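PDB 3NJR: precorrin-6y methylase from Rhodobacter capsulatus, which is represented by its C-terminal domain and probably methylates precorrin-6Y at two ring positions in cobalamin biosynthesis, with S-adenosyl-L-methionine as methyl donor. Local coordinates for residues L59-G64 and A125-G130; R149-A154 and Q199-R204; A31-G36 and Q94-T99; P121-V126 and E142-G147. One frame throughout, in Å; residues are numbered along the deposited sequence.

Interaction 1: residues L59-G64 and A125-G130. With SAH (S-adenosyl-L-homocysteine), chain C.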
loop_
_atom_site.group_PDB
_atom_site.type_symbol
_atom_site.label_atom_id
_atom_site.label_comp_id
_atom_site.label_asym_id
_atom_site.label_seq_id
_atom_site.Cartn_x
_atom_site.Cartn_y
_atom_site.Cartn_z
ATOM N N LEU A 59 28.924 -8.952 12.248
ATOM C CA LEU A 59 27.799 -9.291 11.366
ATOM C C LEU A 59 28.097 -10.428 10.356
ATOM O O LEU A 59 29.109 -10.405 9.633
ATOM C CB LEU A 59 27.301 -8.044 10.605
ATOM C CG LEU A 59 26.148 -8.223 9.590
ATOM C CD1 LEU A 59 24.782 -8.367 10.249
ATOM C CD2 LEU A 59 26.115 -7.140 8.536
ATOM N N TRP A 60 27.207 -11.410 10.291
ATOM C CA TRP A 60 27.174 -12.305 9.144
ATOM C C TRP A 60 26.206 -11.686 8.164
ATOM O O TRP A 60 25.046 -11.497 8.494
ATOM C CB TRP A 60 26.681 -13.714 9.554
ATOM C CG TRP A 60 27.735 -14.573 10.186
ATOM C CD1 TRP A 60 29.008 -14.205 10.509
ATOM C CD2 TRP A 60 27.598 -15.937 10.594
ATOM N NE1 TRP A 60 29.675 -15.249 11.071
ATOM C CE2 TRP A 60 28.832 -16.329 11.147
ATOM C CE3 TRP A 60 26.546 -16.868 10.558
ATOM C CZ2 TRP A 60 29.053 -17.629 11.655
ATOM C CZ3 TRP A 60 26.765 -18.145 11.064
ATOM C CH2 TRP A 60 28.006 -18.514 11.600
ATOM N N ASP A 61 26.677 -11.354 6.972
ATOM C CA ASP A 61 25.806 -10.818 5.922
ATOM C C ASP A 61 25.670 -11.884 4.847
ATOM O O ASP A 61 26.555 -12.047 4.007
ATOM C CB ASP A 61 26.385 -9.500 5.355
ATOM C CG ASP A 61 25.609 -8.949 4.126
ATOM O OD1 ASP A 61 24.613 -9.585 3.648
ATOM O OD2 ASP A 61 26.009 -7.856 3.618
ATOM N N ILE A 62 24.564 -12.616 4.874
ATOM C CA ILE A 62 24.341 -13.652 3.876
ATOM C C ILE A 62 23.662 -13.076 2.639
ATOM O O ILE A 62 22.635 -12.404 2.737
ATOM C CB ILE A 62 23.548 -14.834 4.446
ATOM C CG1 ILE A 62 24.362 -15.526 5.548
ATOM C CG2 ILE A 62 23.193 -15.822 3.332
ATOM C CD1 ILE A 62 23.537 -16.060 6.677
ATOM N N GLY A 63 24.253 -13.318 1.478
ATOM C CA GLY A 63 23.711 -12.795 0.231
ATOM C C GLY A 63 24.243 -11.408 -0.044
ATOM O O GLY A 63 23.505 -10.519 -0.495
ATOM N N GLY A 64 25.534 -11.235 0.214
ATOM C CA GLY A 64 26.182 -9.935 0.144
ATOM C C GLY A 64 25.795 -9.083 -1.046
ATOM O O GLY A 64 25.501 -7.910 -0.887
ATOM N N ALA A 125 25.244 -10.385 15.269
ATOM C CA ALA A 125 24.065 -10.196 14.396
ATOM C C ALA A 125 24.188 -10.920 13.030
ATOM O O ALA A 125 25.303 -11.086 12.514
ATOM C CB ALA A 125 23.818 -8.706 14.176
ATOM N N VAL A 126 23.052 -11.333 12.445
ATOM C CA VAL A 126 23.025 -11.925 11.079
ATOM C C VAL A 126 22.000 -11.232 10.188
ATOM O O VAL A 126 20.890 -10.914 10.630
ATOM C CB VAL A 126 22.584 -13.391 11.062
ATOM C CG1 VAL A 126 22.882 -14.029 9.697
ATOM C CG2 VAL A 126 23.178 -14.189 12.192
ATOM N N PHE A 127 22.352 -11.031 8.923
ATOM C CA PHE A 127 21.434 -10.453 7.958
ATOM C C PHE A 127 21.318 -11.387 6.797
ATOM O O PHE A 127 22.316 -11.785 6.207
ATOM C CB PHE A 127 21.895 -9.068 7.466
ATOM C CG PHE A 127 21.110 -8.550 6.276
ATOM C CD1 PHE A 127 19.793 -8.121 6.422
ATOM C CD2 PHE A 127 21.681 -8.522 4.999
ATOM C CE1 PHE A 127 19.052 -7.661 5.320
ATOM C CE2 PHE A 127 20.940 -8.065 3.877
ATOM C CZ PHE A 127 19.624 -7.619 4.050
ATOM N N ILE A 128 20.084 -11.733 6.463
ATOM C CA ILE A 128 19.814 -12.531 5.268
ATOM C C ILE A 128 19.070 -11.683 4.250
ATOM O O ILE A 128 17.875 -11.389 4.418
ATOM C CB ILE A 128 18.982 -13.798 5.568
ATOM C CG1 ILE A 128 19.651 -14.660 6.647
ATOM C CG2 ILE A 128 18.797 -14.605 4.302
ATOM C CD1 ILE A 128 19.141 -14.439 8.062
ATOM N N GLY A 129 19.813 -11.237 3.237
ATOM C CA GLY A 129 19.246 -10.778 1.970
ATOM C C GLY A 129 19.456 -11.907 0.961
ATOM O O GLY A 129 18.814 -11.940 -0.090
ATOM N N GLY A 130 20.353 -12.842 1.294
ATOM C CA GLY A 130 20.693 -13.979 0.433
ATOM C C GLY A 130 19.620 -15.044 0.389
ATOM O O GLY A 130 18.549 -14.875 0.983
HETATM N N SAH C . 22.116 -7.007 0.363
HETATM C CA SAH C . 22.585 -6.880 -1.051
HETATM C CB SAH C . 21.408 -7.094 -2.006
HETATM C CG SAH C . 21.624 -8.286 -2.946
HETATM S SD SAH C . 20.543 -9.619 -2.514
HETATM C C SAH C . 23.255 -5.542 -1.266
HETATM O O SAH C . 24.080 -5.354 -2.159
HETATM O OXT SAH C . 23.011 -4.580 -0.548
HETATM C "C5'" SAH C . 20.866 -10.867 -3.737
HETATM C "C4'" SAH C . 22.257 -11.511 -3.633
HETATM O "O4'" SAH C . 22.294 -12.665 -2.771
HETATM C "C3'" SAH C . 22.728 -11.987 -5.003
HETATM O "O3'" SAH C . 23.931 -11.308 -5.346
HETATM C "C2'" SAH C . 23.002 -13.474 -4.865
HETATM O "O2'" SAH C . 24.180 -13.903 -5.563
HETATM C "C1'" SAH C . 23.137 -13.670 -3.361
HETATM N N9 SAH C . 22.833 -15.082 -2.975
HETATM C C8 SAH C . 21.894 -15.875 -3.539
HETATM N N7 SAH C . 21.886 -17.108 -2.979
HETATM C C5 SAH C . 22.842 -17.127 -2.033
HETATM C C6 SAH C . 23.360 -18.116 -1.053
HETATM N N6 SAH C . 22.818 -19.351 -1.010
HETATM N N1 SAH C . 24.375 -17.753 -0.222
HETATM C C2 SAH C . 24.912 -16.518 -0.276
HETATM N N3 SAH C . 24.483 -15.573 -1.140
HETATM C C4 SAH C . 23.470 -15.797 -2.030
#

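Interaction 2: residues R149-A154 and Q199-R204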
loop_
_atom_site.group_PDB
_atom_site.type_symbol
_atom_site.label_atom_id
_atom_site.label_comp_id
_atom_site.label_asym_id
_atom_site.label_seq_id
_atom_site.Cartn_x
_atom_site.Cartn_y
_atom_site.Cartn_z
ATOM N N ARG A 149 21.021 -11.402 17.054
ATOM C CA ARG A 149 19.918 -10.751 16.366
ATOM C C ARG A 149 19.872 -11.204 14.919
ATOM O O ARG A 149 20.910 -11.343 14.290
ATOM C CB ARG A 149 20.024 -9.223 16.496
ATOM C CG ARG A 149 20.437 -8.772 17.921
ATOM C CD ARG A 149 20.445 -7.256 18.147
ATOM N NE ARG A 149 21.392 -6.544 17.292
ATOM C CZ ARG A 149 22.671 -6.290 17.591
ATOM N NH1 ARG A 149 23.428 -5.629 16.723
ATOM N NH2 ARG A 149 23.208 -6.700 18.733
ATOM N N ILE A 150 18.661 -11.458 14.410
ATOM C CA ILE A 150 18.430 -11.828 12.999
ATOM C C ILE A 150 17.566 -10.803 12.278
ATOM O O ILE A 150 16.576 -10.323 12.832
ATOM C CB ILE A 150 17.706 -13.185 12.826
ATOM C CG1 ILE A 150 18.004 -14.156 13.982
ATOM C CG2 ILE A 150 18.018 -13.790 11.440
ATOM C CD1 ILE A 150 19.290 -14.955 13.873
ATOM N N VAL A 151 17.940 -10.488 11.033
ATOM C CA VAL A 151 17.166 -9.574 10.204
ATOM C C VAL A 151 17.128 -10.077 8.768
ATOM O O VAL A 151 18.156 -10.328 8.164
ATOM C CB VAL A 151 17.689 -8.095 10.303
ATOM C CG1 VAL A 151 16.916 -7.149 9.376
ATOM C CG2 VAL A 151 17.617 -7.590 11.747
ATOM N N ALA A 152 15.922 -10.229 8.231
ATOM C CA ALA A 152 15.743 -10.740 6.872
ATOM C C ALA A 152 14.740 -9.913 6.088
ATOM O O ALA A 152 13.735 -9.502 6.635
ATOM C CB ALA A 152 15.293 -12.173 6.924
ATOM N N ASN A 153 15.034 -9.668 4.811
ATOM C CA ASN A 153 14.087 -9.067 3.854
ATOM C C ASN A 153 13.546 -10.128 2.876
ATOM O O ASN A 153 14.283 -10.962 2.392
ATOM C CB ASN A 153 14.735 -7.918 3.079
ATOM C CG ASN A 153 15.342 -6.843 3.994
ATOM O OD1 ASN A 153 14.829 -6.558 5.078
ATOM N ND2 ASN A 153 16.437 -6.242 3.547
ATOM N N ALA A 154 12.252 -10.101 2.601
ATOM C CA ALA A 154 11.644 -11.021 1.640
ATOM C C ALA A 154 10.926 -10.244 0.536
ATOM O O ALA A 154 10.211 -9.287 0.816
ATOM C CB ALA A 154 10.670 -11.926 2.351
ATOM N N GLN A 199 9.947 -7.696 6.256
ATOM C CA GLN A 199 11.186 -7.686 7.006
ATOM C C GLN A 199 10.944 -8.230 8.392
ATOM O O GLN A 199 10.111 -7.715 9.146
ATOM C CB GLN A 199 11.796 -6.287 7.076
ATOM C CG GLN A 199 13.127 -6.245 7.837
ATOM C CD GLN A 199 13.571 -4.834 8.211
ATOM O OE1 GLN A 199 13.081 -4.261 9.179
ATOM N NE2 GLN A 199 14.531 -4.292 7.466
ATOM N N TRP A 200 11.670 -9.286 8.720
ATOM C CA TRP A 200 11.599 -9.819 10.044
ATOM C C TRP A 200 12.834 -9.427 10.832
ATOM O O TRP A 200 13.971 -9.356 10.308
ATOM C CB TRP A 200 11.412 -11.330 10.018
ATOM C CG TRP A 200 11.370 -11.935 11.394
ATOM C CD1 TRP A 200 10.488 -11.642 12.406
ATOM C CD2 TRP A 200 12.259 -12.929 11.914
ATOM N NE1 TRP A 200 10.779 -12.395 13.528
ATOM C CE2 TRP A 200 11.853 -13.197 13.255
ATOM C CE3 TRP A 200 13.353 -13.632 11.376
ATOM C CZ2 TRP A 200 12.499 -14.137 14.063
ATOM C CZ3 TRP A 200 13.998 -14.578 12.178
ATOM C CH2 TRP A 200 13.564 -14.817 13.518
ATOM N N SER A 201 12.602 -9.175 12.108
ATOM C CA SER A 201 13.658 -8.800 12.996
ATOM C C SER A 201 13.375 -9.533 14.312
ATOM O O SER A 201 12.355 -9.290 14.969
ATOM C CB SER A 201 13.653 -7.278 13.148
ATOM O OG SER A 201 14.585 -6.852 14.107
ATOM N N GLY A 202 14.252 -10.468 14.666
ATOM C CA GLY A 202 14.110 -11.230 15.899
ATOM C C GLY A 202 15.451 -11.618 16.479
ATOM O O GLY A 202 16.465 -11.035 16.145
ATOM N N GLN A 203 15.456 -12.615 17.353
ATOM C CA GLN A 203 16.705 -13.085 17.957
ATOM C C GLN A 203 16.670 -14.540 18.436
ATOM O O GLN A 203 15.602 -15.015 18.803
ATOM C CB GLN A 203 17.097 -12.167 19.105
ATOM C CG GLN A 203 16.210 -12.272 20.288
ATOM C CD GLN A 203 16.793 -11.537 21.455
ATOM O OE1 GLN A 203 17.243 -10.388 21.321
ATOM N NE2 GLN A 203 16.817 -12.197 22.620
ATOM N N ARG A 204 17.833 -15.215 18.351
ATOM C CA ARG A 204 18.234 -16.506 19.016
ATOM C C ARG A 204 18.653 -17.647 18.062
ATOM O O ARG A 204 19.445 -18.548 18.424
ATOM C CB ARG A 204 17.249 -17.002 20.095
ATOM C CG ARG A 204 17.348 -16.219 21.383
ATOM C CD ARG A 204 15.983 -16.077 22.047
ATOM N NE ARG A 204 15.842 -16.903 23.252
ATOM C CZ ARG A 204 16.234 -16.528 24.471
ATOM N NH1 ARG A 204 16.810 -15.341 24.660
ATOM N NH2 ARG A 204 16.051 -17.341 25.509
#

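Interaction 3: residues A31-G36 and Q94-T99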
loop_
_atom_site.group_PDB
_atom_site.type_symbol
_atom_site.label_atom_id
_atom_site.label_comp_id
_atom_site.label_asym_id
_atom_site.label_seq_id
_atom_site.Cartn_x
_atom_site.Cartn_y
_atom_site.Cartn_z
ATOM N N ALA A 31 27.163 5.562 -3.785
ATOM C CA ALA A 31 28.333 5.540 -2.903
ATOM C C ALA A 31 28.993 4.145 -2.866
ATOM O O ALA A 31 29.942 3.905 -2.113
ATOM C CB ALA A 31 27.969 6.029 -1.499
ATOM N N PHE A 32 28.490 3.236 -3.705
ATOM C CA PHE A 32 28.913 1.842 -3.713
ATOM C C PHE A 32 29.080 1.357 -5.148
ATOM O O PHE A 32 28.232 1.625 -6.017
ATOM C CB PHE A 32 27.864 0.933 -3.036
ATOM C CG PHE A 32 27.321 1.455 -1.731
ATOM C CD1 PHE A 32 27.856 1.025 -0.520
ATOM C CD2 PHE A 32 26.249 2.354 -1.710
ATOM C CE1 PHE A 32 27.352 1.505 0.703
ATOM C CE2 PHE A 32 25.736 2.847 -0.507
ATOM C CZ PHE A 32 26.289 2.423 0.703
ATOM N N ALA A 33 30.172 0.639 -5.387
ATOM C CA ALA A 33 30.304 -0.233 -6.538
ATOM C C ALA A 33 29.210 -1.296 -6.431
ATOM O O ALA A 33 29.091 -1.969 -5.405
ATOM C CB ALA A 33 31.659 -0.886 -6.505
ATOM N N HIS A 34 28.389 -1.432 -7.465
ATOM C CA HIS A 34 27.356 -2.454 -7.480
ATOM C C HIS A 34 27.062 -2.769 -8.924
ATOM O O HIS A 34 27.555 -2.078 -9.822
ATOM C CB HIS A 34 26.086 -1.967 -6.784
ATOM C CG HIS A 34 25.397 -0.854 -7.507
ATOM N ND1 HIS A 34 25.677 0.476 -7.268
ATOM C CD2 HIS A 34 24.446 -0.872 -8.472
ATOM C CE1 HIS A 34 24.929 1.227 -8.054
ATOM N NE2 HIS A 34 24.176 0.433 -8.797
ATOM N N ASP A 35 26.245 -3.795 -9.149
ATOM C CA ASP A 35 26.000 -4.280 -10.504
ATOM C C ASP A 35 24.542 -4.207 -10.914
ATOM O O ASP A 35 24.184 -4.676 -11.988
ATOM C CB ASP A 35 26.539 -5.714 -10.683
ATOM C CG ASP A 35 25.765 -6.768 -9.859
ATOM O OD1 ASP A 35 24.812 -6.437 -9.103
ATOM O OD2 ASP A 35 26.133 -7.959 -9.981
ATOM N N GLY A 36 23.703 -3.627 -10.063
ATOM C CA GLY A 36 22.253 -3.679 -10.283
ATOM C C GLY A 36 21.475 -4.428 -9.208
ATOM O O GLY A 36 20.264 -4.241 -9.091
ATOM N N GLN A 94 34.690 -6.160 -2.899
ATOM C CA GLN A 94 36.087 -5.885 -2.651
ATOM C C GLN A 94 36.395 -4.405 -2.844
ATOM O O GLN A 94 37.148 -3.821 -2.059
ATOM C CB GLN A 94 36.974 -6.745 -3.539
ATOM C CG GLN A 94 38.213 -7.191 -2.806
ATOM C CD GLN A 94 37.883 -8.236 -1.747
ATOM O OE1 GLN A 94 37.982 -7.971 -0.530
ATOM N NE2 GLN A 94 37.465 -9.436 -2.209
ATOM N N LYS A 95 35.802 -3.808 -3.879
ATOM C CA LYS A 95 35.999 -2.391 -4.152
ATOM C C LYS A 95 35.488 -1.526 -3.005
ATOM O O LYS A 95 36.129 -0.531 -2.634
ATOM C CB LYS A 95 35.347 -1.997 -5.462
ATOM C CG LYS A 95 36.015 -2.662 -6.648
ATOM C CD LYS A 95 35.379 -2.282 -7.970
ATOM C CE LYS A 95 36.140 -2.912 -9.131
ATOM N NZ LYS A 95 35.414 -2.680 -10.419
ATOM N N ASN A 96 34.363 -1.932 -2.412
ATOM C CA ASN A 96 33.750 -1.172 -1.331
ATOM C C ASN A 96 34.546 -1.309 -0.060
ATOM O O ASN A 96 34.625 -0.372 0.727
ATOM C CB ASN A 96 32.313 -1.615 -1.120
ATOM C CG ASN A 96 31.430 -1.256 -2.286
ATOM O OD1 ASN A 96 31.475 -0.133 -2.771
ATOM N ND2 ASN A 96 30.631 -2.207 -2.754
ATOM N N ILE A 97 35.138 -2.483 0.139
ATOM C CA ILE A 97 36.089 -2.663 1.217
ATOM C C ILE A 97 37.248 -1.666 0.987
ATOM O O ILE A 97 37.525 -0.835 1.867
ATOM C CB ILE A 97 36.557 -4.150 1.354
ATOM C CG1 ILE A 97 35.408 -5.044 1.849
ATOM C CG2 ILE A 97 37.710 -4.270 2.317
ATOM C CD1 ILE A 97 35.669 -6.566 1.751
ATOM N N ASP A 98 37.873 -1.719 -0.204
ATOM C CA ASP A 98 38.952 -0.776 -0.593
ATOM C C ASP A 98 38.575 0.687 -0.394
ATOM O O ASP A 98 39.232 1.390 0.377
ATOM C CB ASP A 98 39.367 -0.948 -2.056
ATOM C CG ASP A 98 40.174 -2.221 -2.318
ATOM O OD1 ASP A 98 40.341 -3.091 -1.414
ATOM O OD2 ASP A 98 40.639 -2.343 -3.477
ATOM N N THR A 99 37.518 1.126 -1.081
ATOM C CA THR A 99 37.055 2.509 -1.037
ATOM C C THR A 99 37.036 3.088 0.360
ATOM O O THR A 99 37.553 4.190 0.586
ATOM C CB THR A 99 35.636 2.657 -1.621
ATOM O OG1 THR A 99 35.637 2.163 -2.958
ATOM C CG2 THR A 99 35.161 4.138 -1.622
#

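Interaction 4: residues P121-V126 and E142-G147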
loop_
_atom_site.group_PDB
_atom_site.type_symbol
_atom_site.label_atom_id
_atom_site.label_comp_id
_atom_site.label_asym_id
_atom_site.label_seq_id
_atom_site.Cartn_x
_atom_site.Cartn_y
_atom_site.Cartn_z
ATOM N N PRO A 121 33.670 -17.460 12.754
ATOM C CA PRO A 121 33.332 -17.210 14.163
ATOM C C PRO A 121 31.870 -16.793 14.273
ATOM O O PRO A 121 31.355 -16.167 13.344
ATOM C CB PRO A 121 34.245 -16.032 14.548
ATOM C CG PRO A 121 34.623 -15.381 13.232
ATOM C CD PRO A 121 34.655 -16.497 12.221
ATOM N N LEU A 122 31.216 -17.130 15.382
ATOM C CA LEU A 122 29.805 -16.788 15.575
ATOM C C LEU A 122 29.553 -15.266 15.715
ATOM O O LEU A 122 30.282 -14.561 16.417
ATOM C CB LEU A 122 29.211 -17.561 16.760
ATOM C CG LEU A 122 29.087 -19.094 16.629
ATOM C CD1 LEU A 122 28.530 -19.729 17.907
ATOM C CD2 LEU A 122 28.267 -19.528 15.403
ATOM N N PRO A 123 28.507 -14.753 15.046
ATOM C CA PRO A 123 28.333 -13.309 14.988
ATOM C C PRO A 123 27.510 -12.824 16.162
ATOM O O PRO A 123 26.938 -13.656 16.867
ATOM C CB PRO A 123 27.521 -13.137 13.719
ATOM C CG PRO A 123 26.624 -14.370 13.729
ATOM C CD PRO A 123 27.527 -15.458 14.193
ATOM N N GLU A 124 27.469 -11.499 16.356
ATOM C CA GLU A 124 26.556 -10.861 17.293
ATOM C C GLU A 124 25.202 -10.564 16.599
ATOM O O GLU A 124 24.157 -10.514 17.260
ATOM C CB GLU A 124 27.177 -9.582 17.853
ATOM C CG GLU A 124 28.112 -9.759 19.074
ATOM C CD GLU A 124 29.537 -10.202 18.721
ATOM O OE1 GLU A 124 30.121 -9.708 17.724
ATOM O OE2 GLU A 124 30.099 -11.056 19.455
ATOM N N ALA A 125 25.244 -10.385 15.269
ATOM C CA ALA A 125 24.065 -10.196 14.396
ATOM C C ALA A 125 24.188 -10.920 13.030
ATOM O O ALA A 125 25.303 -11.086 12.514
ATOM C CB ALA A 125 23.818 -8.706 14.176
ATOM N N VAL A 126 23.052 -11.333 12.445
ATOM C CA VAL A 126 23.025 -11.925 11.079
ATOM C C VAL A 126 22.000 -11.232 10.188
ATOM O O VAL A 126 20.890 -10.914 10.630
ATOM C CB VAL A 126 22.584 -13.391 11.062
ATOM C CG1 VAL A 126 22.882 -14.029 9.697
ATOM C CG2 VAL A 126 23.178 -14.189 12.192
ATOM N N GLU A 142 20.391 -23.810 15.068
ATOM C CA GLU A 142 21.234 -24.734 15.832
ATOM C C GLU A 142 22.568 -24.114 16.218
ATOM O O GLU A 142 23.076 -24.379 17.317
ATOM C CB GLU A 142 21.518 -25.999 15.026
ATOM C CG GLU A 142 20.396 -27.008 14.969
ATOM C CD GLU A 142 20.360 -27.785 13.652
ATOM O OE1 GLU A 142 21.404 -27.903 12.968
ATOM O OE2 GLU A 142 19.269 -28.278 13.290
ATOM N N TRP A 143 23.131 -23.305 15.318
ATOM C CA TRP A 143 24.498 -22.782 15.483
ATOM C C TRP A 143 24.652 -21.552 16.361
ATOM O O TRP A 143 25.666 -21.396 17.037
ATOM C CB TRP A 143 25.112 -22.480 14.123
ATOM C CG TRP A 143 25.196 -23.673 13.249
ATOM C CD1 TRP A 143 24.967 -24.980 13.608
ATOM C CD2 TRP A 143 25.552 -23.695 11.865
ATOM N NE1 TRP A 143 25.140 -25.800 12.527
ATOM C CE2 TRP A 143 25.511 -25.044 11.445
ATOM C CE3 TRP A 143 25.898 -22.709 10.936
ATOM C CZ2 TRP A 143 25.817 -25.434 10.136
ATOM C CZ3 TRP A 143 26.212 -23.100 9.630
ATOM C CH2 TRP A 143 26.158 -24.450 9.246
ATOM N N LEU A 144 23.638 -20.695 16.352
ATOM C CA LEU A 144 23.736 -19.337 16.864
ATOM C C LEU A 144 23.624 -19.250 18.363
ATOM O O LEU A 144 22.784 -19.893 18.976
ATOM C CB LEU A 144 22.674 -18.445 16.209
ATOM C CG LEU A 144 23.008 -17.430 15.098
ATOM C CD1 LEU A 144 24.257 -17.706 14.251
ATOM C CD2 LEU A 144 21.792 -17.224 14.196
ATOM N N ALA A 145 24.501 -18.446 18.949
ATOM C CA ALA A 145 24.406 -18.073 20.350
ATOM C C ALA A 145 23.021 -17.463 20.629
ATOM O O ALA A 145 22.546 -16.605 19.874
ATOM C CB ALA A 145 25.525 -17.077 20.699
ATOM N N PRO A 146 22.361 -17.906 21.710
ATOM C CA PRO A 146 21.049 -17.321 22.030
ATOM C C PRO A 146 21.185 -15.808 22.243
ATOM O O PRO A 146 22.156 -15.360 22.883
ATOM C CB PRO A 146 20.675 -18.018 23.346
ATOM C CG PRO A 146 22.015 -18.353 23.988
ATOM C CD PRO A 146 22.884 -18.747 22.808
ATOM N N GLY A 147 20.260 -15.031 21.682
ATOM C CA GLY A 147 20.345 -13.560 21.748
ATOM C C GLY A 147 21.014 -12.868 20.562
ATOM O O GLY A 147 21.130 -11.632 20.530
HETATM O O HOH W 1 23.199 -9.991 20.128
#

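Interaction 1: residues L59-G64 and A125-G130
Asp61 (chi1 173°) and Phe127 (chi1 169°) both place CG anti to the backbone N, which lays carboxylate and ring alongside each other on one face of the sheet. Asp61 OD1 meets the Phe127 ring at its edge, in plane, 3.4 Å from CD2, with the two flat groups turned 68° apart; OD2 is held by Ser70. On the other face Ile62 CD1 reaches Val126 CG1 at 3.7 Å, branched residues that suit a buried strand. Backbone hydrogen bonds form a parallel ladder: Trp60 N to Ala125 O (2.9 Å), Phe127 N to Trp60 O (2.8 Å) and Ile62 N to Phe127 O (2.7 Å). Beyond it Ile62 O accepts two bonds, from Gly129 N nearly along the C=O axis and from Gly130 N above the carbonyl plane, tying together the two glycine turns that line the S-adenosyl-L-homocysteine pocket of this class I methyltransferase fold. Gly63, with positive phi, suits such a turn, and Phe127 CE2 lies 3.9 Å from the ligand N. Strands 79-84 and 149-154 continue the sheet beyond this central pair, while helices 41-51 and 68-75 cover the face carrying Leu59 and Phe127.

Interaction 2: residues R149-A154 and Q199-R204
The antiparallel part of a class I methyltransferase sheet starts here, where strand 149-154 takes strand 188-203 as its neighbour and Ile150 pairs with Gly202. Two hydrogen-bonded pairs carry the ladder. Ile150 N binds Gly202 O at 2.8 Å, a nearly straight bond whose donor sits above the carbonyl plane, and Gly202 N returns to Ile150 O at 3.0 Å. Ala152 and Trp200 exchange a second reciprocal pair, Trp200 N reaching Ala152 O at 2.9 Å. Between them lies the non-hydrogen-bonded pair Val151 and Ser201, with Val151 CG2 3.9 Å from Ser201 OG. In the strand order 3-2-1-4-5-7-6 of this fold, these are strands five and seven; Ala152 packs on Leu163 of helix 157-170, Val151 on Ala50 and Leu51 of helix 41-51. Trp200 sets CG opposite its backbone N (chi1 178°), which brings CZ3 to 4.0 Å from Ile150 CB; its NE1 bonds to Gly171 O. Gly202, lacking a side chain, lets the indole lie along its own strand, with Gly202 N above the centre of one ring face. On the face toward helix 41-51, the Asn153 and Gln199 amides run side by side, their planes 21° apart. Amides suit this pair, each offering donor and acceptor: Gln199 NE2 bonds weakly to Asn153 OD1 at 3.3 Å, and Asn153 ND2 weakly to Thr47. Arg149 turns its guanidinium away from strand 199-203 to a salt bridge with Glu57.

Interaction 3: residues A31-G36 and Q94-T99
Asn96 lays its carboxamide against the backbone of Ala33 and grips both polar atoms of that residue. This pair of hydrogen bonds, from one side-chain amide to the N-H and C=O of one residue, ties the loop that precedes helix 41-51 to the last turns of helix 87-99 in the class I methyltransferase fold. One bond runs from Ala33 N to Asn96 OD1, 3.0 Å long and rather bent, with the donor on a lone pair in the carbonyl plane. The other, from Asn96 ND2 to Ala33 O at 3.1 Å, is much straighter (166°) and lies close to the amide plane. Asparagine suits the position because a single flat group offers a donor and an acceptor side by side, matching the N-H and C=O of Ala33; the two bonds together fix how the amide is rotated. The torsion chi1 of -67° sets CG anti to the carbonyl carbon, beside its own backbone N, and aims the group out toward the loop. ND2 also has a weak bond to Ser66 O. Ala33 CB points at the helix and lies 4.0 Å from Lys95 CB, a place that suits a small side chain. Phe32, by contrast, sends its ring onto Ser68, Val71 and Glu72, so the buried ring packs against helix 68-75. Farther along the loop Asp35 forms a salt bridge with Arg89, while His34 ND1 donates back to Phe32 O at 3.1 Å.

Interaction 4: residues P121-V126 and E142-G147
Trp143, in the last turn of helix 134-143, meets Leu122 through its backbone: the carbonyl O lies 3.4 Å from Leu122 CD1 and 3.6 Å from Leu122 CD2. With CG anti to the carbonyl carbon (chi1 -66°), Leu122 straddles that oxygen with its forked end. The Trp143 indole leads elsewhere, onto Pro114 and Leu117. Next comes Leu144, the first residue to leave helical angles, whose side chain turns inward and splits its two methyls between two partners. CD1 comes 4.0 Å from Pro123 CD, the two side chains crossing at about a right angle, while CD2 reaches Val126 CG2 at 3.9 Å. A leucine suits the spot because its branched end can touch both a proline ring and a strand residue, and it also packs on Ile150. Ala145 follows, its N 4.4 Å from Leu122 CD1 and its carbonyl O hydrogen-bonded to Thr148 OG1. At Gly147 the chain bends with positive phi, a conformation that glycine adopts readily, and heads into strand 149-154, completing the beta-alpha-beta crossover from strand 125-128. A water joins the segments here, donating to Gly147 O at 2.7 Å and to Glu124 O at 3.1 Å. Since no direct hydrogen bond crosses between the segments, helix end and strand entry are held by van der Waals contact, apolar except where the Leu122 methyls meet the Trp143 carbonyl, and by this single water bridging two carbonyls.

In the fold
From the N terminus, interaction 3 opens first at 31-36, in the loop before helix 41-51. Interaction 1 opens next at 59-64, before interaction 3 closes at 94-99 on helix 87-99, so these two loops cross, although their centres lie about 17 Å apart. Interaction 4 begins at 121-126, overlapping the segment 125-130 on which interaction 1 closes; the two share Ala125 and Val126. Its short loop ends at 142-147, and interaction 2 then opens at 149-154 and closes only at the C terminus, 199-204. No loop nests within another. Interactions 1 and 2 join neighbouring pairs in one sheet, interaction 4 fastens a crossover helix to it, and interaction 3 ties the N-terminal loop to helix 87-99.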